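Local coordinates for protein CRISPR system Cmr subunit Cmr1-1 (Pyrococcus furiosus, PDB 4W8Z) that binds RNA as a capping subunit of the type III-B Cmr ribonucleoprotein complex, which targets invading nucleic acids in CRISPR immunity, at residues A[245-250]-A[327-332]. Numbering follows the deposited sequence.
Sequences NNSYKE and WFISSR
Within the Cmr1-like C-terminal region, the long helix 237-264 packs against the short helix 327-330, and the contact centres on Ser247 and Phe328. Their CA atoms lie 5.2 Å apart, a closeness consistent with the small serine side chain. Ser247 OG donates a hydrogen bond of 2.6 Å to Phe328 O. OG comes from above the carbonyl plane, 43° out of it. The Ser247 hydroxyl sits beside its own backbone N (chi1 -64°). Gln243 O, one turn earlier in the same helix, is a second acceptor near OG, so the one proton is shared or alternates between the two carbonyls. Ile329 lies next to this polar pair, with its CD1 3.8 Å from Ser247 CB. The Ile329 side chain also touches Phe244 of the long helix and Val335 of strand 335-337. Arg332 NH1 lies 3.7 Å from Ser247 OG and is hydrogen-bonded to Gln243 OE1. On the other flank, the chain of Glu250 crosses the Phe328 side chain at about a right angle. Glu250 OE2 forms salt bridges with Arg253 and Arg254 of its own helix. Glu250 CG, anti to the backbone N (chi1 177°), is placed against the Phe328 ring, 3.9 Å from Phe328 CE2.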
ATOM      1  N   ASN A 245      -5.394 -10.115  11.749  1.00 79.12           N
ATOM      2  CA  ASN A 245      -6.530  -9.726  12.564  1.00 73.95           C
ATOM      3  C   ASN A 245      -6.315 -10.047  14.039  1.00 77.62           C
ATOM      4  O   ASN A 245      -6.671  -9.254  14.909  1.00 76.55           O
ATOM      5  CB  ASN A 245      -7.798 -10.401  12.051  1.00 70.95           C
ATOM      6  CG  ASN A 245      -9.049  -9.845  12.692  1.00 73.11           C
ATOM      7  OD1 ASN A 245      -9.420  -8.697  12.459  1.00 82.06           O
ATOM      8  ND2 ASN A 245      -9.715 -10.660  13.496  1.00 72.11           N
ATOM      9  N   ASN A 246      -5.740 -11.212  14.318  1.00 75.96           N
ATOM     10  CA  ASN A 246      -5.425 -11.579  15.693  1.00 79.99           C
ATOM     11  C   ASN A 246      -4.387 -10.635  16.278  1.00 76.39           C
ATOM     12  O   ASN A 246      -4.529 -10.160  17.404  1.00 84.28           O
ATOM     13  CB  ASN A 246      -4.928 -13.021  15.777  1.00 88.64           C
ATOM     14  CG  ASN A 246      -6.033 -14.034  15.534  1.00106.34           C
ATOM     15  OD1 ASN A 246      -7.222 -13.705  15.597  1.00109.06           O
ATOM     16  ND2 ASN A 246      -5.646 -15.277  15.261  1.00107.52           N
ATOM     17  N   SER A 247      -3.349 -10.357  15.497  1.00 70.73           N
ATOM     18  CA  SER A 247      -2.298  -9.435  15.906  1.00 66.75           C
ATOM     19  C   SER A 247      -2.853  -8.042  16.168  1.00 72.19           C
ATOM     20  O   SER A 247      -2.526  -7.411  17.175  1.00 75.11           O
ATOM     21  CB  SER A 247      -1.202  -9.363  14.844  1.00 65.34           C
ATOM     22  OG  SER A 247      -0.556 -10.613  14.692  1.00 67.60           O
ATOM     23  N   TYR A 248      -3.703  -7.570  15.258  1.00 66.53           N
ATOM     24  CA  TYR A 248      -4.251  -6.223  15.359  1.00 66.13           C
ATOM     25  C   TYR A 248      -5.231  -6.090  16.523  1.00 68.55           C
ATOM     26  O   TYR A 248      -5.382  -5.010  17.093  1.00 72.58           O
ATOM     27  CB  TYR A 248      -4.939  -5.816  14.053  1.00 64.75           C
ATOM     28  CG  TYR A 248      -5.680  -4.505  14.159  1.00 65.65           C
ATOM     29  CD1 TYR A 248      -4.995  -3.295  14.157  1.00 64.13           C
ATOM     30  CD2 TYR A 248      -7.062  -4.477  14.288  1.00 70.27           C
ATOM     31  CE1 TYR A 248      -5.668  -2.093  14.268  1.00 64.30           C
ATOM     32  CE2 TYR A 248      -7.743  -3.282  14.400  1.00 80.06           C
ATOM     33  CZ  TYR A 248      -7.044  -2.092  14.388  1.00 76.48           C
ATOM     34  OH  TYR A 248      -7.734  -0.903  14.500  1.00 83.20           O
ATOM     35  N   LYS A 249      -5.899  -7.184  16.874  1.00 71.39           N
ATOM     36  CA  LYS A 249      -6.845  -7.158  17.982  1.00 69.53           C
ATOM     37  C   LYS A 249      -6.115  -6.907  19.296  1.00 74.39           C
ATOM     38  O   LYS A 249      -6.581  -6.145  20.142  1.00 71.17           O
ATOM     39  CB  LYS A 249      -7.629  -8.468  18.049  1.00 73.50           C
ATOM     40  CG  LYS A 249      -8.703  -8.506  19.122  1.00 71.28           C
ATOM     41  CD  LYS A 249      -9.226  -9.922  19.311  1.00 72.83           C
ATOM     42  CE  LYS A 249     -10.201 -10.015  20.475  1.00 78.50           C
ATOM     43  NZ  LYS A 249     -10.531 -11.435  20.815  1.00 79.43           N
ATOM     44  N   GLU A 250      -4.958  -7.546  19.454  1.00 73.19           N
ATOM     45  CA  GLU A 250      -4.160  -7.392  20.663  1.00 71.60           C
ATOM     46  C   GLU A 250      -3.447  -6.048  20.671  1.00 69.64           C
ATOM     47  O   GLU A 250      -3.325  -5.403  21.716  1.00 72.36           O
ATOM     48  CB  GLU A 250      -3.151  -8.536  20.791  1.00 72.92           C
ATOM     49  CG  GLU A 250      -2.207  -8.433  21.991  1.00 74.22           C
ATOM     50  CD  GLU A 250      -2.914  -8.499  23.347  1.00 83.25           C
ATOM     51  OE1 GLU A 250      -4.140  -8.752  23.400  1.00 82.82           O
ATOM     52  OE2 GLU A 250      -2.228  -8.299  24.375  1.00 81.59           O
ATOM     53  N   TRP A 327       5.919  -6.059  16.335  1.00 79.60           N
ATOM     54  CA  TRP A 327       6.131  -7.025  17.412  1.00 69.02           C
ATOM     55  C   TRP A 327       5.008  -8.056  17.441  1.00 75.43           C
ATOM     56  O   TRP A 327       5.242  -9.237  17.682  1.00 74.76           O
ATOM     57  CB  TRP A 327       6.224  -6.335  18.776  1.00 69.85           C
ATOM     58  CG  TRP A 327       5.982  -7.292  19.914  1.00 72.71           C
ATOM     59  CD1 TRP A 327       4.801  -7.513  20.567  1.00 80.91           C
ATOM     60  CD2 TRP A 327       6.938  -8.179  20.508  1.00 74.39           C
ATOM     61  NE1 TRP A 327       4.967  -8.479  21.536  1.00 73.08           N
ATOM     62  CE2 TRP A 327       6.268  -8.903  21.519  1.00 72.26           C
ATOM     63  CE3 TRP A 327       8.296  -8.428  20.286  1.00 71.71           C
ATOM     64  CZ2 TRP A 327       6.911  -9.855  22.305  1.00 78.76           C
ATOM     65  CZ3 TRP A 327       8.931  -9.376  21.069  1.00 80.97           C
ATOM     66  CH2 TRP A 327       8.238 -10.077  22.067  1.00 84.70           C
ATOM     67  N   PHE A 328       3.785  -7.604  17.184  1.00 69.15           N
ATOM     68  CA  PHE A 328       2.618  -8.459  17.323  1.00 65.83           C
ATOM     69  C   PHE A 328       2.481  -9.427  16.151  1.00 72.58           C
ATOM     70  O   PHE A 328       1.597 -10.285  16.139  1.00 69.69           O
ATOM     71  CB  PHE A 328       1.364  -7.599  17.480  1.00 70.93           C
ATOM     72  CG  PHE A 328       1.394  -6.724  18.702  1.00 69.62           C
ATOM     73  CD1 PHE A 328       1.908  -5.438  18.636  1.00 65.42           C
ATOM     74  CD2 PHE A 328       0.938  -7.199  19.923  1.00 64.13           C
ATOM     75  CE1 PHE A 328       1.955  -4.636  19.761  1.00 59.46           C
ATOM     76  CE2 PHE A 328       0.980  -6.400  21.050  1.00 65.43           C
ATOM     77  CZ  PHE A 328       1.490  -5.114  20.968  1.00 62.18           C
ATOM     78  N   ILE A 329       3.371  -9.289  15.175  1.00 75.79           N
ATOM     79  CA  ILE A 329       3.523 -10.281  14.118  1.00 74.91           C
ATOM     80  C   ILE A 329       4.773 -11.118  14.363  1.00 78.05           C
ATOM     81  O   ILE A 329       4.715 -12.345  14.406  1.00 83.21           O
ATOM     82  CB  ILE A 329       3.640  -9.635  12.720  1.00 77.58           C
ATOM     83  CG1 ILE A 329       2.356  -8.894  12.341  1.00 81.13           C
ATOM     84  CG2 ILE A 329       3.967 -10.692  11.671  1.00 74.97           C
ATOM     85  CD1 ILE A 329       1.231  -9.809  11.903  1.00 81.05           C
ATOM     86  N   SER A 330       5.901 -10.433  14.536  1.00 81.38           N
ATOM     87  CA  SER A 330       7.217 -11.067  14.555  1.00 77.51           C
ATOM     88  C   SER A 330       7.497 -11.868  15.821  1.00 82.52           C
ATOM     89  O   SER A 330       8.415 -12.686  15.845  1.00 95.02           O
ATOM     90  CB  SER A 330       8.307 -10.009  14.378  1.00 76.64           C
ATOM     91  OG  SER A 330       8.409  -9.189  15.528  1.00 76.43           O
ATOM     92  N   SER A 331       6.727 -11.630  16.876  1.00 79.62           N
ATOM     93  CA  SER A 331       6.891 -12.402  18.100  1.00 84.39           C
ATOM     94  C   SER A 331       6.158 -13.730  17.979  1.00 93.91           C
ATOM     95  O   SER A 331       6.397 -14.655  18.757  1.00 87.67           O
ATOM     96  CB  SER A 331       6.375 -11.632  19.316  1.00 80.54           C
ATOM     97  OG  SER A 331       4.958 -11.643  19.368  1.00 84.42           O
ATOM     98  N   ARG A 332       5.265 -13.822  16.998  1.00101.08           N
ATOM     99  CA  ARG A 332       4.413 -14.996  16.863  1.00 96.94           C
ATOM    100  C   ARG A 332       4.811 -15.916  15.705  1.00 91.65           C
ATOM    101  O   ARG A 332       4.443 -17.090  15.702  1.00 94.43           O
ATOM    102  CB  ARG A 332       2.951 -14.567  16.714  1.00 99.34           C
ATOM    103  CG  ARG A 332       2.336 -14.043  18.005  1.00105.68           C
ATOM    104  CD  ARG A 332       0.841 -13.763  17.861  1.00123.80           C
ATOM    105  NE  ARG A 332       0.067 -14.962  17.539  1.00134.40           N
ATOM    106  CZ  ARG A 332      -0.537 -15.172  16.373  1.00131.45           C
ATOM    107  NH1 ARG A 332      -0.465 -14.262  15.412  1.00122.15           N
ATOM    108  NH2 ARG A 332      -1.221 -16.293  16.172  1.00133.86           N
TER